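Local structure of putative aminooxidase (Propionibacterium acnes, 2B9W) at residues I12-A17 with I35-D40. The protein binds FAD and is a flavoenzyme of the amine oxidoreductase family, probably acting as a fatty acid isomerase. Sequence-based numbering, arbitrary orientation.
Sequences IGAGPA and ILERTD. With NA (sodium ion), chain B; FAD (flavin-adenine dinucleotide), chain E.
E37 reaches from the end of strand 33-36 to the glycine-rich turn after strand 9-12, where its OE1 accepts the amide of A14 at 2.8 Å, nearly in line with the carboxylate C-O bond. The same oxygen takes the adenosine ribose hydroxyl O3B of FAD at 2.6 Å, while OE2 receives O2B of FAD, also at 2.6 Å. With CG anti to the backbone N (chi1 168°) and a bend at chi2, the side chain lays its carboxylate against both ribose hydroxyls. T39 helps to fix the group's rotation: its N and OG1 approach OE2 from opposite faces of the carboxylate plane, OG1 at 2.9 Å. An acidic residue at the end of the second strand that grips the ribose is characteristic of dinucleotide-binding Rossmann folds, and G13 and G15 in the turn, with G18 in the helix, fit the GxGxxG pattern.

Behind the carboxylate the packing is close and buried. The G13 amide donates to L36 O (2.9 Å) and, with the bond between L36 and I11, makes the parallel bridge of I12 with L36, whose CD1 methyls touch at 3.8 Å on one face of the sheet. I35 instead sets CG2 against the A14 methyl, also 3.8 Å away. Bare backbone at G13 and G15 lets the cofactor lie directly against the turn. Further along, the A17 amide at the start of helix 16-27 binds phosphate oxygen O1P of FAD.

Beyond E37 the chain leaves 12-17 and opens to solvent: exposed R38 keeps its CB beside the adenine, and D40, with H41, lies at a modelled sodium ion. Strands 9-12 and 33-36 lie side by side, joined through helix 16-27 as a beta-alpha-beta unit; strand 249-252 pairs with the other edge of strand 9-12, I226 of strand 226-230 packs on I12 and L36, and helix 408-422 lies against P16 and A17.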
# COMPACT_ATOMS: atom_id res chain seq x y z
N ILE A 12 8.35 -15.49 3.62
CA ILE A 12 8.91 -14.99 2.36
C ILE A 12 8.57 -13.48 2.22
O ILE A 12 7.39 -13.10 2.16
CB ILE A 12 8.36 -15.74 1.13
CG1 ILE A 12 8.35 -17.28 1.37
CG2 ILE A 12 9.17 -15.38 -0.10
CD1 ILE A 12 9.76 -17.88 1.70
N GLY A 13 9.62 -12.67 2.23
CA GLY A 13 9.55 -11.20 2.00
C GLY A 13 9.89 -10.49 3.29
O GLY A 13 9.32 -10.80 4.35
N ALA A 14 10.81 -9.52 3.20
CA ALA A 14 11.16 -8.68 4.37
C ALA A 14 10.66 -7.24 4.20
O ALA A 14 11.34 -6.27 4.57
CB ALA A 14 12.68 -8.71 4.64
N GLY A 15 9.45 -7.09 3.65
CA GLY A 15 8.71 -5.85 3.77
C GLY A 15 8.07 -5.74 5.13
O GLY A 15 8.27 -6.58 6.01
N PRO A 16 7.26 -4.69 5.33
CA PRO A 16 6.54 -4.56 6.55
C PRO A 16 5.75 -5.84 6.91
O PRO A 16 5.68 -6.21 8.08
CB PRO A 16 5.57 -3.40 6.26
CG PRO A 16 6.34 -2.55 5.31
CD PRO A 16 6.98 -3.57 4.40
N ALA A 17 5.15 -6.51 5.93
CA ALA A 17 4.27 -7.66 6.26
C ALA A 17 5.08 -8.85 6.82
O ALA A 17 4.68 -9.47 7.80
CB ALA A 17 3.42 -8.06 4.99
N ILE A 35 13.19 -15.31 7.81
CA ILE A 35 12.67 -14.38 6.82
C ILE A 35 13.61 -14.37 5.64
O ILE A 35 14.83 -14.17 5.79
CB ILE A 35 12.50 -12.96 7.38
CG1 ILE A 35 11.65 -12.98 8.65
CG2 ILE A 35 11.90 -12.06 6.30
CD1 ILE A 35 11.65 -11.68 9.47
N LEU A 36 13.05 -14.62 4.45
CA LEU A 36 13.86 -14.69 3.24
C LEU A 36 13.50 -13.52 2.33
O LEU A 36 12.35 -13.41 1.88
CB LEU A 36 13.63 -16.02 2.52
CG LEU A 36 13.80 -17.33 3.33
CD1 LEU A 36 13.38 -18.54 2.45
CD2 LEU A 36 15.21 -17.52 3.86
N GLU A 37 14.49 -12.67 2.06
CA GLU A 37 14.34 -11.47 1.26
C GLU A 37 15.21 -11.55 0.04
O GLU A 37 16.41 -11.89 0.14
CB GLU A 37 14.71 -10.23 2.10
CG GLU A 37 14.87 -8.93 1.32
CD GLU A 37 13.62 -8.52 0.56
OE1 GLU A 37 12.51 -8.64 1.13
OE2 GLU A 37 13.77 -8.00 -0.57
N ARG A 38 14.61 -11.22 -1.10
CA ARG A 38 15.27 -11.28 -2.40
C ARG A 38 16.33 -10.20 -2.62
O ARG A 38 17.39 -10.47 -3.18
CB ARG A 38 14.21 -11.12 -3.49
CG ARG A 38 14.72 -11.36 -4.91
CD ARG A 38 13.58 -11.31 -5.93
NE ARG A 38 14.09 -11.08 -7.29
CZ ARG A 38 13.33 -10.79 -8.36
NH1 ARG A 38 11.99 -10.73 -8.23
NH2 ARG A 38 13.90 -10.56 -9.57
N THR A 39 16.02 -8.97 -2.23
CA THR A 39 16.94 -7.86 -2.40
C THR A 39 17.98 -7.79 -1.27
O THR A 39 17.98 -8.61 -0.35
CB THR A 39 16.16 -6.49 -2.49
OG1 THR A 39 15.81 -6.04 -1.17
CG2 THR A 39 14.87 -6.61 -3.37
N ASP A 40 18.85 -6.78 -1.39
CA ASP A 40 19.90 -6.40 -0.42
C ASP A 40 19.35 -5.71 0.81
O ASP A 40 20.11 -5.50 1.80
CB ASP A 40 20.88 -5.39 -1.10
CG ASP A 40 20.25 -3.97 -1.27
OD1 ASP A 40 19.25 -3.77 -2.03
OD2 ASP A 40 20.74 -3.00 -0.63
NA NA B . 19.15 -1.84 -2.50
PA FAD E . 6.29 -4.87 0.12
O1A FAD E . 6.53 -3.58 0.86
O2A FAD E . 6.12 -4.76 -1.37
O5B FAD E . 7.47 -5.88 0.53
C5B FAD E . 7.55 -7.17 -0.03
C4B FAD E . 8.96 -7.68 0.15
O4B FAD E . 9.04 -8.93 -0.45
C3B FAD E . 10.02 -6.79 -0.49
O3B FAD E . 11.07 -6.63 0.44
C2B FAD E . 10.42 -7.57 -1.73
O2B FAD E . 11.76 -7.38 -2.11
C1B FAD E . 10.19 -8.99 -1.23
N9A FAD E . 10.02 -10.01 -2.26
C8A FAD E . 9.26 -9.93 -3.42
N7A FAD E . 9.38 -11.11 -4.08
C5A FAD E . 10.20 -11.94 -3.39
C6A FAD E . 10.64 -13.24 -3.64
N6A FAD E . 10.54 -13.79 -4.85
N1A FAD E . 11.49 -13.83 -2.72
C2A FAD E . 11.89 -13.15 -1.58
N3A FAD E . 11.44 -11.85 -1.33
C4A FAD E . 10.61 -11.26 -2.23
N1 FAD E . 1.59 2.92 2.68
C2 FAD E . 1.09 3.67 3.72
O2 FAD E . 0.64 3.14 4.74
N3 FAD E . 1.05 5.03 3.62
C4 FAD E . 1.54 5.69 2.50
O4 FAD E . 1.54 6.93 2.47
C4X FAD E . 2.06 4.96 1.44
N5 FAD E . 2.45 5.57 0.26
C5X FAD E . 3.13 4.85 -0.69
C6 FAD E . 3.74 5.50 -1.76
C7 FAD E . 4.51 4.79 -2.66
C7M FAD E . 5.17 5.48 -3.84
C8 FAD E . 4.67 3.41 -2.49
C8M FAD E . 5.48 2.60 -3.45
C9 FAD E . 4.07 2.76 -1.40
C9A FAD E . 3.31 3.46 -0.49
N10 FAD E . 2.63 2.84 0.54
C10 FAD E . 2.07 3.57 1.55
C1' FAD E . 2.34 1.38 0.54
C2' FAD E . 3.26 0.61 1.50
O2' FAD E . 4.61 0.97 1.28
C3' FAD E . 3.07 -0.90 1.27
O3' FAD E . 1.69 -1.21 1.36
C4' FAD E . 3.86 -1.76 2.25
O4' FAD E . 5.26 -1.55 2.11
C5' FAD E . 3.46 -3.22 1.96
O5' FAD E . 4.27 -4.09 2.70
P FAD E . 4.42 -5.64 2.24
O1P FAD E . 5.45 -6.28 3.15
O2P FAD E . 3.10 -6.37 2.16
O3P FAD E . 4.94 -5.53 0.73